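Local coordinates for major capsid protein (PDB 5J7O), which probably builds the icosahedral shell of Faustovirus, a large double-stranded DNA virus, by assembling as double jelly-roll trimers, at residues S87-I93 against R320-I326; L133-S137 against T164-A168; T154-Q160 against N339-T345; P197-Y201 against P298-W302. All coordinates share one frame. Numbering follows the deposited sequence.

Contact 1 (S87-I93 against R320-I326)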
loop_
_atom_site.group_PDB
_atom_site.type_symbol
_atom_site.label_atom_id
_atom_site.label_comp_id
_atom_site.label_asym_id
_atom_site.label_seq_id
_atom_site.Cartn_x
_atom_site.Cartn_y
_atom_site.Cartn_z
ATOM N N SER B 87 -21.779 13.443 -26.631
ATOM C CA SER B 87 -21.986 14.797 -27.124
ATOM C C SER B 87 -20.749 15.635 -26.838
ATOM O O SER B 87 -19.828 15.210 -26.136
ATOM C CB SER B 87 -23.227 15.439 -26.493
ATOM O OG SER B 87 -23.044 15.638 -25.101
ATOM N N THR B 88 -20.743 16.841 -27.398
ATOM C CA THR B 88 -19.675 17.807 -27.186
ATOM C C THR B 88 -20.155 18.891 -26.231
ATOM O O THR B 88 -21.205 19.503 -26.453
ATOM C CB THR B 88 -19.224 18.428 -28.510
ATOM O OG1 THR B 88 -18.572 17.434 -29.309
ATOM C CG2 THR B 88 -18.262 19.579 -28.261
ATOM N N ILE B 89 -19.387 19.118 -25.170
ATOM C CA ILE B 89 -19.683 20.128 -24.160
ATOM C C ILE B 89 -18.586 21.181 -24.221
ATOM O O ILE B 89 -17.397 20.843 -24.249
ATOM C CB ILE B 89 -19.776 19.502 -22.759
ATOM C CG1 ILE B 89 -20.882 18.445 -22.720
ATOM C CG2 ILE B 89 -20.011 20.565 -21.706
ATOM C CD1 ILE B 89 -20.966 17.703 -21.407
ATOM N N GLN B 90 -18.980 22.453 -24.249
ATOM C CA GLN B 90 -18.023 23.544 -24.385
ATOM C C GLN B 90 -18.255 24.588 -23.305
ATOM O O GLN B 90 -19.379 25.067 -23.128
ATOM C CB GLN B 90 -18.112 24.201 -25.763
ATOM C CG GLN B 90 -17.001 25.207 -26.015
ATOM C CD GLN B 90 -17.235 26.043 -27.253
ATOM O OE1 GLN B 90 -18.207 26.794 -27.334
ATOM N NE2 GLN B 90 -16.340 25.922 -28.227
ATOM N N PHE B 91 -17.186 24.946 -22.599
ATOM C CA PHE B 91 -17.199 26.020 -21.620
ATOM C C PHE B 91 -16.423 27.213 -22.160
ATOM O O PHE B 91 -15.383 27.048 -22.805
ATOM C CB PHE B 91 -16.564 25.586 -20.293
ATOM C CG PHE B 91 -17.190 24.372 -19.677
ATOM C CD1 PHE B 91 -16.763 23.103 -20.029
ATOM C CD2 PHE B 91 -18.188 24.498 -18.725
ATOM C CE1 PHE B 91 -17.330 21.982 -19.455
ATOM C CE2 PHE B 91 -18.758 23.381 -18.147
ATOM C CZ PHE B 91 -18.329 22.121 -18.513
ATOM N N SER B 92 -16.930 28.411 -21.896
ATOM C CA SER B 92 -16.109 29.601 -22.026
ATOM C C SER B 92 -15.297 29.791 -20.752
ATOM O O SER B 92 -15.740 29.442 -19.654
ATOM C CB SER B 92 -16.968 30.838 -22.290
ATOM O OG SER B 92 -17.528 30.810 -23.591
ATOM N N ILE B 93 -14.093 30.326 -20.907
ATOM C CA ILE B 93 -13.269 30.669 -19.751
ATOM C C ILE B 93 -13.591 32.112 -19.385
ATOM O O ILE B 93 -13.135 33.041 -20.067
ATOM C CB ILE B 93 -11.774 30.469 -20.041
ATOM C CG1 ILE B 93 -11.518 29.033 -20.505
ATOM C CG2 ILE B 93 -10.949 30.776 -18.801
ATOM C CD1 ILE B 93 -10.083 28.758 -20.892
ATOM N N ARG B 320 -11.599 31.911 -26.303
ATOM C CA ARG B 320 -10.958 30.868 -25.515
ATOM C C ARG B 320 -12.027 29.939 -24.959
ATOM O O ARG B 320 -13.011 30.400 -24.369
ATOM C CB ARG B 320 -10.122 31.478 -24.384
ATOM C CG ARG B 320 -10.883 32.468 -23.512
ATOM C CD ARG B 320 -9.953 33.250 -22.600
ATOM N NE ARG B 320 -10.677 33.864 -21.490
ATOM C CZ ARG B 320 -10.142 34.732 -20.638
ATOM N NH1 ARG B 320 -8.876 35.101 -20.773
ATOM N NH2 ARG B 320 -10.875 35.235 -19.654
ATOM N N PHE B 321 -11.843 28.635 -25.155
ATOM C CA PHE B 321 -12.861 27.670 -24.772
ATOM C C PHE B 321 -12.210 26.389 -24.279
ATOM O O PHE B 321 -11.078 26.062 -24.648
ATOM C CB PHE B 321 -13.800 27.338 -25.939
ATOM C CG PHE B 321 -14.521 28.527 -26.499
ATOM C CD1 PHE B 321 -15.729 28.938 -25.960
ATOM C CD2 PHE B 321 -13.998 29.229 -27.572
ATOM C CE1 PHE B 321 -16.398 30.030 -26.477
ATOM C CE2 PHE B 321 -14.662 30.323 -28.092
ATOM C CZ PHE B 321 -15.863 30.723 -27.545
ATOM N N ILE B 322 -12.945 25.666 -23.438
ATOM C CA ILE B 322 -12.617 24.296 -23.061
ATOM C C ILE B 322 -13.712 23.405 -23.631
ATOM O O ILE B 322 -14.875 23.491 -23.219
ATOM C CB ILE B 322 -12.497 24.127 -21.540
ATOM C CG1 ILE B 322 -11.276 24.883 -21.014
ATOM C CG2 ILE B 322 -12.405 22.651 -21.179
ATOM C CD1 ILE B 322 -9.962 24.404 -21.597
ATOM N N THR B 323 -13.347 22.562 -24.591
ATOM C CA THR B 323 -14.279 21.663 -25.257
ATOM C C THR B 323 -14.018 20.238 -24.788
ATOM O O THR B 323 -12.864 19.804 -24.723
ATOM C CB THR B 323 -14.141 21.764 -26.779
ATOM O OG1 THR B 323 -14.670 23.019 -27.224
ATOM C CG2 THR B 323 -14.879 20.628 -27.469
ATOM N N VAL B 324 -15.087 19.520 -24.453
ATOM C CA VAL B 324 -14.991 18.166 -23.919
ATOM C C VAL B 324 -15.938 17.266 -24.701
ATOM O O VAL B 324 -17.144 17.533 -24.763
ATOM C CB VAL B 324 -15.322 18.114 -22.418
ATOM C CG1 VAL B 324 -15.205 16.692 -21.909
ATOM C CG2 VAL B 324 -14.406 19.041 -21.630
ATOM N N ASP B 325 -15.394 16.205 -25.293
ATOM C CA ASP B 325 -16.201 15.162 -25.913
ATOM C C ASP B 325 -16.515 14.094 -24.872
ATOM O O ASP B 325 -15.622 13.646 -24.146
ATOM C CB ASP B 325 -15.477 14.545 -27.109
ATOM C CG ASP B 325 -15.301 15.524 -28.253
ATOM O OD1 ASP B 325 -16.026 16.542 -28.287
ATOM O OD2 ASP B 325 -14.442 15.272 -29.125
ATOM N N ILE B 326 -17.781 13.690 -24.802
ATOM C CA ILE B 326 -18.264 12.773 -23.777
ATOM C C ILE B 326 -18.492 11.405 -24.408
ATOM O O ILE B 326 -19.095 11.300 -25.483
ATOM C CB ILE B 326 -19.547 13.300 -23.112
ATOM C CG1 ILE B 326 -19.278 14.658 -22.462
ATOM C CG2 ILE B 326 -20.058 12.314 -22.075
ATOM C CD1 ILE B 326 -18.200 14.622 -21.399
#

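Contact 2 (L133-S137 against T164-A168)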
loop_
_atom_site.group_PDB
_atom_site.type_symbol
_atom_site.label_atom_id
_atom_site.label_comp_id
_atom_site.label_asym_id
_atom_site.label_seq_id
_atom_site.Cartn_x
_atom_site.Cartn_y
_atom_site.Cartn_z
ATOM N N LEU B 133 -36.484 -32.243 -16.854
ATOM C CA LEU B 133 -36.442 -30.790 -16.964
ATOM C C LEU B 133 -37.646 -30.204 -16.244
ATOM O O LEU B 133 -38.793 -30.484 -16.612
ATOM C CB LEU B 133 -36.418 -30.336 -18.425
ATOM C CG LEU B 133 -36.371 -28.817 -18.623
ATOM C CD1 LEU B 133 -35.140 -28.220 -17.953
ATOM C CD2 LEU B 133 -36.413 -28.455 -20.100
ATOM N N THR B 134 -37.384 -29.401 -15.221
ATOM C CA THR B 134 -38.398 -28.678 -14.472
ATOM C C THR B 134 -38.283 -27.192 -14.794
ATOM O O THR B 134 -37.325 -26.744 -15.429
ATOM C CB THR B 134 -38.229 -28.928 -12.962
ATOM O OG1 THR B 134 -37.979 -30.321 -12.736
ATOM C CG2 THR B 134 -39.477 -28.526 -12.178
ATOM N N SER B 135 -39.287 -26.426 -14.370
ATOM C CA SER B 135 -39.149 -24.977 -14.366
ATOM C C SER B 135 -38.138 -24.498 -13.333
ATOM O O SER B 135 -37.747 -23.326 -13.372
ATOM C CB SER B 135 -40.508 -24.322 -14.106
ATOM O OG SER B 135 -41.093 -24.818 -12.913
ATOM N N THR B 136 -37.696 -25.373 -12.424
ATOM C CA THR B 136 -36.825 -24.986 -11.326
ATOM C C THR B 136 -35.512 -25.756 -11.257
ATOM O O THR B 136 -34.651 -25.387 -10.449
ATOM C CB THR B 136 -37.558 -25.144 -9.983
ATOM O OG1 THR B 136 -38.115 -26.461 -9.889
ATOM C CG2 THR B 136 -38.673 -24.115 -9.859
ATOM N N SER B 137 -35.326 -26.801 -12.062
ATOM C CA SER B 137 -34.067 -27.535 -12.053
ATOM C C SER B 137 -33.968 -28.389 -13.308
ATOM O O SER B 137 -34.977 -28.765 -13.909
ATOM C CB SER B 137 -33.930 -28.416 -10.806
ATOM O OG SER B 137 -34.806 -29.529 -10.867
ATOM N N THR B 164 -34.587 -21.269 -4.432
ATOM C CA THR B 164 -34.631 -21.601 -5.849
ATOM C C THR B 164 -35.485 -20.596 -6.617
ATOM O O THR B 164 -36.566 -20.203 -6.170
ATOM C CB THR B 164 -35.176 -23.016 -6.042
ATOM O OG1 THR B 164 -34.288 -23.958 -5.427
ATOM C CG2 THR B 164 -35.314 -23.354 -7.524
ATOM N N GLN B 165 -34.988 -20.181 -7.780
ATOM C CA GLN B 165 -35.669 -19.227 -8.645
ATOM C C GLN B 165 -36.230 -19.954 -9.859
ATOM O O GLN B 165 -35.530 -20.753 -10.489
ATOM C CB GLN B 165 -34.714 -18.115 -9.086
ATOM C CG GLN B 165 -34.065 -17.374 -7.931
ATOM C CD GLN B 165 -35.080 -16.677 -7.048
ATOM O OE1 GLN B 165 -35.794 -15.778 -7.493
ATOM N NE2 GLN B 165 -35.156 -17.096 -5.789
ATOM N N THR B 166 -37.490 -19.671 -10.182
ATOM C CA THR B 166 -38.158 -20.329 -11.295
ATOM C C THR B 166 -37.709 -19.725 -12.620
ATOM O O THR B 166 -37.512 -18.512 -12.733
ATOM C CB THR B 166 -39.676 -20.205 -11.150
ATOM O OG1 THR B 166 -40.070 -20.639 -9.843
ATOM C CG2 THR B 166 -40.389 -21.061 -12.186
ATOM N N VAL B 167 -37.529 -20.591 -13.622
ATOM C CA VAL B 167 -37.222 -20.124 -14.967
ATOM C C VAL B 167 -38.331 -19.201 -15.449
ATOM O O VAL B 167 -39.521 -19.445 -15.208
ATOM C CB VAL B 167 -37.029 -21.320 -15.915
ATOM C CG1 VAL B 167 -37.118 -20.886 -17.372
ATOM C CG2 VAL B 167 -35.694 -21.990 -15.644
ATOM N N ALA B 168 -37.936 -18.114 -16.116
ATOM C CA ALA B 168 -38.803 -17.078 -16.671
ATOM C C ALA B 168 -39.508 -16.257 -15.598
ATOM O O ALA B 168 -40.339 -15.406 -15.941
ATOM C CB ALA B 168 -39.853 -17.639 -17.640
HETATM O O HOH W 1 -33.976 -23.100 -11.258
#

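Contact 3 (T154-Q160 against N339-T345)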
loop_
_atom_site.group_PDB
_atom_site.type_symbol
_atom_site.label_atom_id
_atom_site.label_comp_id
_atom_site.label_asym_id
_atom_site.label_seq_id
_atom_site.Cartn_x
_atom_site.Cartn_y
_atom_site.Cartn_z
ATOM N N THR B 154 -27.177 -31.987 -11.199
ATOM C CA THR B 154 -28.315 -31.097 -11.009
ATOM C C THR B 154 -27.846 -29.656 -11.116
ATOM O O THR B 154 -26.843 -29.277 -10.503
ATOM C CB THR B 154 -28.993 -31.328 -9.653
ATOM O OG1 THR B 154 -29.253 -32.724 -9.475
ATOM C CG2 THR B 154 -30.308 -30.560 -9.580
ATOM N N GLN B 155 -28.570 -28.857 -11.897
ATOM C CA GLN B 155 -28.305 -27.433 -12.029
ATOM C C GLN B 155 -29.599 -26.659 -11.823
ATOM O O GLN B 155 -30.660 -27.068 -12.305
ATOM C CB GLN B 155 -27.695 -27.095 -13.395
ATOM C CG GLN B 155 -26.261 -27.573 -13.565
ATOM C CD GLN B 155 -25.667 -27.177 -14.902
ATOM O OE1 GLN B 155 -26.087 -27.665 -15.951
ATOM N NE2 GLN B 155 -24.685 -26.282 -14.871
ATOM N N SER B 156 -29.505 -25.545 -11.104
ATOM C CA SER B 156 -30.666 -24.719 -10.810
ATOM C C SER B 156 -30.205 -23.283 -10.595
ATOM O O SER B 156 -29.013 -22.972 -10.676
ATOM C CB SER B 156 -31.428 -25.250 -9.591
ATOM O OG SER B 156 -30.597 -25.285 -8.444
ATOM N N TYR B 157 -31.166 -22.405 -10.323
ATOM C CA TYR B 157 -30.897 -21.003 -10.043
ATOM C C TYR B 157 -31.335 -20.673 -8.625
ATOM O O TYR B 157 -32.415 -21.081 -8.188
ATOM C CB TYR B 157 -31.613 -20.084 -11.037
ATOM C CG TYR B 157 -31.145 -20.246 -12.463
ATOM C CD1 TYR B 157 -29.857 -19.885 -12.836
ATOM C CD2 TYR B 157 -31.992 -20.754 -13.438
ATOM C CE1 TYR B 157 -29.424 -20.029 -14.140
ATOM C CE2 TYR B 157 -31.570 -20.900 -14.745
ATOM C CZ TYR B 157 -30.284 -20.536 -15.089
ATOM O OH TYR B 157 -29.859 -20.682 -16.390
ATOM N N VAL B 158 -30.487 -19.934 -7.910
ATOM C CA VAL B 158 -30.757 -19.526 -6.539
ATOM C C VAL B 158 -30.371 -18.063 -6.374
ATOM O O VAL B 158 -29.615 -17.502 -7.170
ATOM C CB VAL B 158 -29.996 -20.392 -5.508
ATOM C CG1 VAL B 158 -30.542 -21.811 -5.486
ATOM C CG2 VAL B 158 -28.505 -20.395 -5.816
ATOM N N ASN B 159 -30.911 -17.443 -5.329
ATOM C CA ASN B 159 -30.441 -16.138 -4.894
ATOM C C ASN B 159 -29.345 -16.350 -3.850
ATOM O O ASN B 159 -28.907 -17.478 -3.608
ATOM C CB ASN B 159 -31.604 -15.289 -4.378
ATOM C CG ASN B 159 -32.452 -16.014 -3.350
ATOM O OD1 ASN B 159 -32.093 -17.092 -2.875
ATOM N ND2 ASN B 159 -33.585 -15.417 -2.996
ATOM N N GLN B 160 -28.880 -15.267 -3.218
ATOM C CA GLN B 160 -27.791 -15.403 -2.255
ATOM C C GLN B 160 -28.199 -16.280 -1.078
ATOM O O GLN B 160 -27.400 -17.093 -0.595
ATOM C CB GLN B 160 -27.332 -14.033 -1.758
ATOM C CG GLN B 160 -26.129 -14.125 -0.826
ATOM C CD GLN B 160 -25.740 -12.795 -0.219
ATOM O OE1 GLN B 160 -26.593 -12.018 0.209
ATOM N NE2 GLN B 160 -24.439 -12.525 -0.177
ATOM N N ASN B 339 -28.613 -10.688 -7.988
ATOM C CA ASN B 339 -28.888 -11.712 -6.979
ATOM C C ASN B 339 -29.500 -12.955 -7.630
ATOM O O ASN B 339 -30.604 -13.394 -7.310
ATOM C CB ASN B 339 -29.796 -11.149 -5.891
ATOM C CG ASN B 339 -29.868 -12.046 -4.671
ATOM O OD1 ASN B 339 -28.951 -12.820 -4.401
ATOM N ND2 ASN B 339 -30.964 -11.948 -3.927
ATOM N N LEU B 340 -28.746 -13.519 -8.572
ATOM C CA LEU B 340 -29.161 -14.721 -9.288
ATOM C C LEU B 340 -27.919 -15.550 -9.568
ATOM O O LEU B 340 -26.988 -15.067 -10.218
ATOM C CB LEU B 340 -29.884 -14.365 -10.590
ATOM C CG LEU B 340 -30.462 -15.520 -11.410
ATOM C CD1 LEU B 340 -31.647 -16.153 -10.696
ATOM C CD2 LEU B 340 -30.855 -15.042 -12.799
ATOM N N PHE B 341 -27.904 -16.789 -9.082
ATOM C CA PHE B 341 -26.729 -17.642 -9.162
ATOM C C PHE B 341 -27.105 -18.999 -9.732
ATOM O O PHE B 341 -28.153 -19.556 -9.394
ATOM C CB PHE B 341 -26.083 -17.825 -7.783
ATOM C CG PHE B 341 -25.820 -16.535 -7.062
ATOM C CD1 PHE B 341 -24.624 -15.860 -7.236
ATOM C CD2 PHE B 341 -26.770 -15.996 -6.210
ATOM C CE1 PHE B 341 -24.381 -14.671 -6.574
ATOM C CE2 PHE B 341 -26.534 -14.809 -5.547
ATOM C CZ PHE B 341 -25.337 -14.145 -5.729
ATOM N N LEU B 342 -26.241 -19.528 -10.596
ATOM C CA LEU B 342 -26.405 -20.870 -11.138
ATOM C C LEU B 342 -25.748 -21.869 -10.195
ATOM O O LEU B 342 -24.529 -21.828 -9.993
ATOM C CB LEU B 342 -25.796 -20.974 -12.535
ATOM C CG LEU B 342 -25.790 -22.378 -13.149
ATOM C CD1 LEU B 342 -27.185 -22.786 -13.598
ATOM C CD2 LEU B 342 -24.800 -22.470 -14.298
ATOM N N GLN B 343 -26.550 -22.758 -9.620
ATOM C CA GLN B 343 -26.049 -23.789 -8.721
ATOM C C GLN B 343 -25.721 -25.039 -9.528
ATOM O O GLN B 343 -26.605 -25.618 -10.167
ATOM C CB GLN B 343 -27.075 -24.101 -7.631
ATOM C CG GLN B 343 -26.682 -25.250 -6.718
ATOM C CD GLN B 343 -27.685 -25.475 -5.607
ATOM O OE1 GLN B 343 -28.678 -24.757 -5.496
ATOM N NE2 GLN B 343 -27.429 -26.474 -4.772
ATOM N N THR B 344 -24.456 -25.448 -9.502
ATOM C CA THR B 344 -23.994 -26.652 -10.188
ATOM C C THR B 344 -23.658 -27.698 -9.133
ATOM O O THR B 344 -22.703 -27.527 -8.367
ATOM C CB THR B 344 -22.783 -26.353 -11.070
ATOM O OG1 THR B 344 -23.179 -25.520 -12.166
ATOM C CG2 THR B 344 -22.182 -27.646 -11.609
ATOM N N THR B 345 -24.436 -28.776 -9.096
ATOM C CA THR B 345 -24.279 -29.824 -8.095
ATOM C C THR B 345 -24.060 -31.168 -8.771
ATOM O O THR B 345 -24.817 -31.549 -9.672
ATOM C CB THR B 345 -25.499 -29.900 -7.175
ATOM O OG1 THR B 345 -26.694 -29.945 -7.962
ATOM C CG2 THR B 345 -25.547 -28.696 -6.264
HETATM O O HOH W 2 -28.820 -27.435 -8.463
#

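Contact 4 (P197-Y201 against P298-W302)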
loop_
_atom_site.group_PDB
_atom_site.type_symbol
_atom_site.label_atom_id
_atom_site.label_comp_id
_atom_site.label_asym_id
_atom_site.label_seq_id
_atom_site.Cartn_x
_atom_site.Cartn_y
_atom_site.Cartn_z
ATOM N N PRO B 197 -7.117 24.325 -32.060
ATOM C CA PRO B 197 -6.766 23.565 -30.854
ATOM C C PRO B 197 -5.368 23.917 -30.376
ATOM O O PRO B 197 -4.380 23.596 -31.044
ATOM C CB PRO B 197 -6.858 22.105 -31.315
ATOM C CG PRO B 197 -7.783 22.136 -32.485
ATOM C CD PRO B 197 -7.518 23.445 -33.171
ATOM N N LEU B 198 -5.269 24.594 -29.232
ATOM C CA LEU B 198 -3.956 24.923 -28.691
ATOM C C LEU B 198 -3.323 23.712 -28.018
ATOM O O LEU B 198 -2.105 23.522 -28.092
ATOM C CB LEU B 198 -4.068 26.098 -27.717
ATOM C CG LEU B 198 -2.777 26.835 -27.350
ATOM C CD1 LEU B 198 -3.066 28.289 -27.020
ATOM C CD2 LEU B 198 -2.075 26.166 -26.183
ATOM N N ASP B 199 -4.135 22.886 -27.361
ATOM C CA ASP B 199 -3.664 21.635 -26.785
ATOM C C ASP B 199 -4.866 20.738 -26.538
ATOM O O ASP B 199 -5.968 21.219 -26.260
ATOM C CB ASP B 199 -2.884 21.857 -25.485
ATOM C CG ASP B 199 -2.184 20.599 -25.008
ATOM O OD1 ASP B 199 -1.828 19.760 -25.862
ATOM O OD2 ASP B 199 -1.992 20.447 -23.783
ATOM N N GLU B 200 -4.640 19.432 -26.640
ATOM C CA GLU B 200 -5.717 18.466 -26.488
ATOM C C GLU B 200 -5.134 17.109 -26.130
ATOM O O GLU B 200 -3.996 16.792 -26.489
ATOM C CB GLU B 200 -6.553 18.361 -27.767
ATOM C CG GLU B 200 -5.722 18.145 -29.017
ATOM C CD GLU B 200 -6.566 17.834 -30.233
ATOM O OE1 GLU B 200 -7.702 17.342 -30.061
ATOM O OE2 GLU B 200 -6.094 18.083 -31.363
ATOM N N TYR B 201 -5.930 16.313 -25.419
ATOM C CA TYR B 201 -5.551 14.950 -25.077
ATOM C C TYR B 201 -6.809 14.093 -25.031
ATOM O O TYR B 201 -7.933 14.601 -25.037
ATOM C CB TYR B 201 -4.790 14.890 -23.746
ATOM C CG TYR B 201 -5.573 15.372 -22.543
ATOM C CD1 TYR B 201 -6.419 14.515 -21.850
ATOM C CD2 TYR B 201 -5.452 16.678 -22.091
ATOM C CE1 TYR B 201 -7.133 14.948 -20.751
ATOM C CE2 TYR B 201 -6.161 17.120 -20.989
ATOM C CZ TYR B 201 -6.999 16.252 -20.323
ATOM O OH TYR B 201 -7.707 16.685 -19.227
ATOM N N PRO B 298 -9.923 16.451 -13.105
ATOM C CA PRO B 298 -8.985 17.535 -13.410
ATOM C C PRO B 298 -8.612 17.545 -14.882
ATOM O O PRO B 298 -8.525 16.501 -15.535
ATOM C CB PRO B 298 -7.765 17.212 -12.535
ATOM C CG PRO B 298 -8.240 16.165 -11.553
ATOM C CD PRO B 298 -9.308 15.410 -12.269
ATOM N N LEU B 299 -8.388 18.748 -15.405
ATOM C CA LEU B 299 -7.966 18.925 -16.791
ATOM C C LEU B 299 -6.444 18.988 -16.821
ATOM O O LEU B 299 -5.841 19.930 -16.294
ATOM C CB LEU B 299 -8.598 20.177 -17.393
ATOM C CG LEU B 299 -10.130 20.196 -17.364
ATOM C CD1 LEU B 299 -10.675 21.326 -18.222
ATOM C CD2 LEU B 299 -10.708 18.856 -17.802
ATOM N N LEU B 300 -5.825 17.985 -17.441
ATOM C CA LEU B 300 -4.390 17.737 -17.301
ATOM C C LEU B 300 -3.579 18.538 -18.324
ATOM O O LEU B 300 -2.803 17.994 -19.108
ATOM C CB LEU B 300 -4.112 16.244 -17.430
ATOM C CG LEU B 300 -5.062 15.309 -16.678
ATOM C CD1 LEU B 300 -5.077 13.931 -17.323
ATOM C CD2 LEU B 300 -4.674 15.207 -15.211
ATOM N N PHE B 301 -3.758 19.855 -18.294
ATOM C CA PHE B 301 -2.972 20.742 -19.137
ATOM C C PHE B 301 -1.751 21.263 -18.377
ATOM O O PHE B 301 -1.632 21.116 -17.159
ATOM C CB PHE B 301 -3.823 21.906 -19.643
ATOM C CG PHE B 301 -4.887 21.502 -20.627
ATOM C CD1 PHE B 301 -4.545 20.982 -21.865
ATOM C CD2 PHE B 301 -6.228 21.666 -20.322
ATOM C CE1 PHE B 301 -5.521 20.617 -22.772
ATOM C CE2 PHE B 301 -7.209 21.304 -21.227
ATOM C CZ PHE B 301 -6.854 20.779 -22.454
ATOM N N TRP B 302 -0.832 21.882 -19.124
ATOM C CA TRP B 302 0.429 22.319 -18.528
ATOM C C TRP B 302 0.211 23.468 -17.550
ATOM O O TRP B 302 0.916 23.568 -16.541
ATOM C CB TRP B 302 1.420 22.723 -19.625
ATOM C CG TRP B 302 1.220 24.125 -20.103
ATOM C CD1 TRP B 302 1.849 25.244 -19.643
ATOM C CD2 TRP B 302 0.301 24.566 -21.109
ATOM N NE1 TRP B 302 1.385 26.355 -20.303
ATOM C CE2 TRP B 302 0.434 25.965 -21.209
ATOM C CE3 TRP B 302 -0.617 23.914 -21.937
ATOM C CZ2 TRP B 302 -0.315 26.722 -22.103
ATOM C CZ3 TRP B 302 -1.359 24.667 -22.824
ATOM C CH2 TRP B 302 -1.204 26.057 -22.900
#

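Contact 1 (S87-I93 against R320-I326)
The apolar centre is the sheet face carrying I89, F91, I322 and V324, where branched aliphatic and aromatic side chains, well suited to extended strands, fill the space behind the backbone. I89 CD1 packs 3.6 Å from I326 CG1, while beyond F91 the methyl CD1 of I93 lies 4.1 Å from I322 CG1. Strands 88-92 and 320-326 run antiparallel (162°) with axes 4.6 Å apart. Each hydrogen-bonded pair is reciprocal: I89 N to V324 O (2.8 Å) with V324 N to I89 O (2.7 Å), then F91 N to I322 O (2.8 Å) with I322 N to F91 O (2.9 Å). The opposite face, with T88, Q90, S92, F321, T323 and D325, is more polar. There T88 OG1 donates to D325 OD1 at 2.9 Å, and the amide of Q90 lies over one face of the F321 ring. At one end R320, whose long side chain can reach past the strand, gives I93 O two bonds, from NE (3.0 Å) and NH2 (3.2 Å). Strand 88-92 is an outer strand of a four-stranded jelly-roll sheet; strand 320-326 pairs on its other side with strand 186-193, and the apolar face packs on strands 389-401 and 99-109.

Contact 2 (L133-S137 against T164-A168)
L133 ends strand 131-133, and the chain then reverses. T134 N donates to S137 O at 2.8 Å, joining the two ends of a tight turn whose middle residues, S135 and T136, have backbone angles close to those of a type I turn. Such a bend leaves carbonyls pointing outward, and the opposing loop 164-168 makes use of them. S135 supplies the direct link: its O accepts a hydrogen bond from V167 N, 2.8 Å long and nearly straight at 172°. Beside it, S135 CB makes ordinary packing with T166 CG2 at 3.8 Å; a small side chain leaves the backbone carbonyl accessible. T136 carries the contact further. Its O lies 3.6 Å from T164 CG2, its CG2 lies 3.7 Å from T166 OG1, and a water bridges the backbones by donating to T136 O (2.5 Å, weak) and to Q165 O (2.9 Å). The threonine methyls give small packing surfaces on side chains polar enough for a partly exposed seam. S137 then leads into strand 138-142. Only 233 Å² is buried. This is a two-residue beta-hairpin turn joining strands 131-133 and 138-142 at the outer edge of the seven-stranded mixed sheet, linked to the loop before strand 170-177.

Contact 3 (T154-Q160 against N339-T345)
Rotamer choice shapes the side-chain links of this antiparallel pair. One face carries T154, S156, V158, F341, Q343 and T345; beta-branched V158 and T345 suit extended strands. T345 is p, which lets OG1 donate to T154 O at 2.6 Å beside the backbone bond from T345 N to the same oxygen (2.8 Å). S156 OG, also p, lies 2.8 Å from a water, and extended Q343 brings OE1 to 3.5 Å from V158 CG1. F341 (m) turns its ring edge to V158 O and Q160 N; the latter donates to N339 OD1 at 2.7 Å where the strand ends. On the other face Q155, m then t, is long enough for NE2 to reach T344 OG1 at 3.2 Å across a non-hydrogen-bonded pair. Y157 (m) sets CE1 3.6 Å from L342 CD1, its hydroxyl bonding to A121 O. I241 of the second subunit packs on F341, T263 of the third on Q155 and L342. This central ladder of a mixed sheet is consistent with an elaboration of the double jelly-roll that contributes to the trimer interface.

Contact 4 (P197-Y201 against P298-W302)
In this double jelly-roll protein, the outer strand 196-202 of a four-stranded sheet meets the loop after strand 293-298. Two local motifs set the geometry: L198 and D199 form a classic beta bulge opposite F191, and L300 is the centre of an inverse gamma turn with a weak bond from F301 N to L299 O (2.9 Å). Aromatic packing dominates. Y201 turns its edge to the face of F301 in an edge-to-face pair, centroids 5.3 Å apart and planes at 62°; the slightly positive ring hydrogens of Y201 thus meet the electron-rich face of F301, a favourable way to fill a buried space. Apolar contacts flank the pair: L198 CD2 reaches W302 CH2 at 3.4 Å, and Y201 CZ lies 4.1 Å from L300 CB. Around them, strand 415-428 covers L198 and W302 through I418, and helix 216-225 packs W222 on L300. The polar contribution is small but specific. Tyrosine suits its site because it adds a hydroxyl acceptor to an aromatic ring: Y201 OH accepts a hydrogen bond from L300 N at 2.9 Å, at the centre of the gamma turn. The carboxylate of D199 points into the same buried space; OD1 is satisfied by Y421 N, whereas D199 OD2 has no polar partner in the model and lies at the edge of the F301 ring, near its plane, 3.2 Å from F301 CD1.

From the N terminus, 87-93 opens contact 1, 133-137 opens contact 2 and 154-160 opens contact 3. Contact 2 closes first, at 164-168, so it crosses contact 3 and lies wholly between the two segments of contact 1. Contact 4 then opens at 197-201 and closes at 298-302, within the spans of both contacts 1 and 3. Contact 1 closes at 320-326 and contact 3 last, at 339-345, so these two cross as well. Contacts 1 and 4 both reach the same four-stranded sheet and touch where I322 CG2 of strand 320-326 meets L299 CD1 of the loop (3.7 Å). Contacts 2 and 3 meet at the mixed sheet; the centres of contacts 1 and 3 are about 48 Å apart.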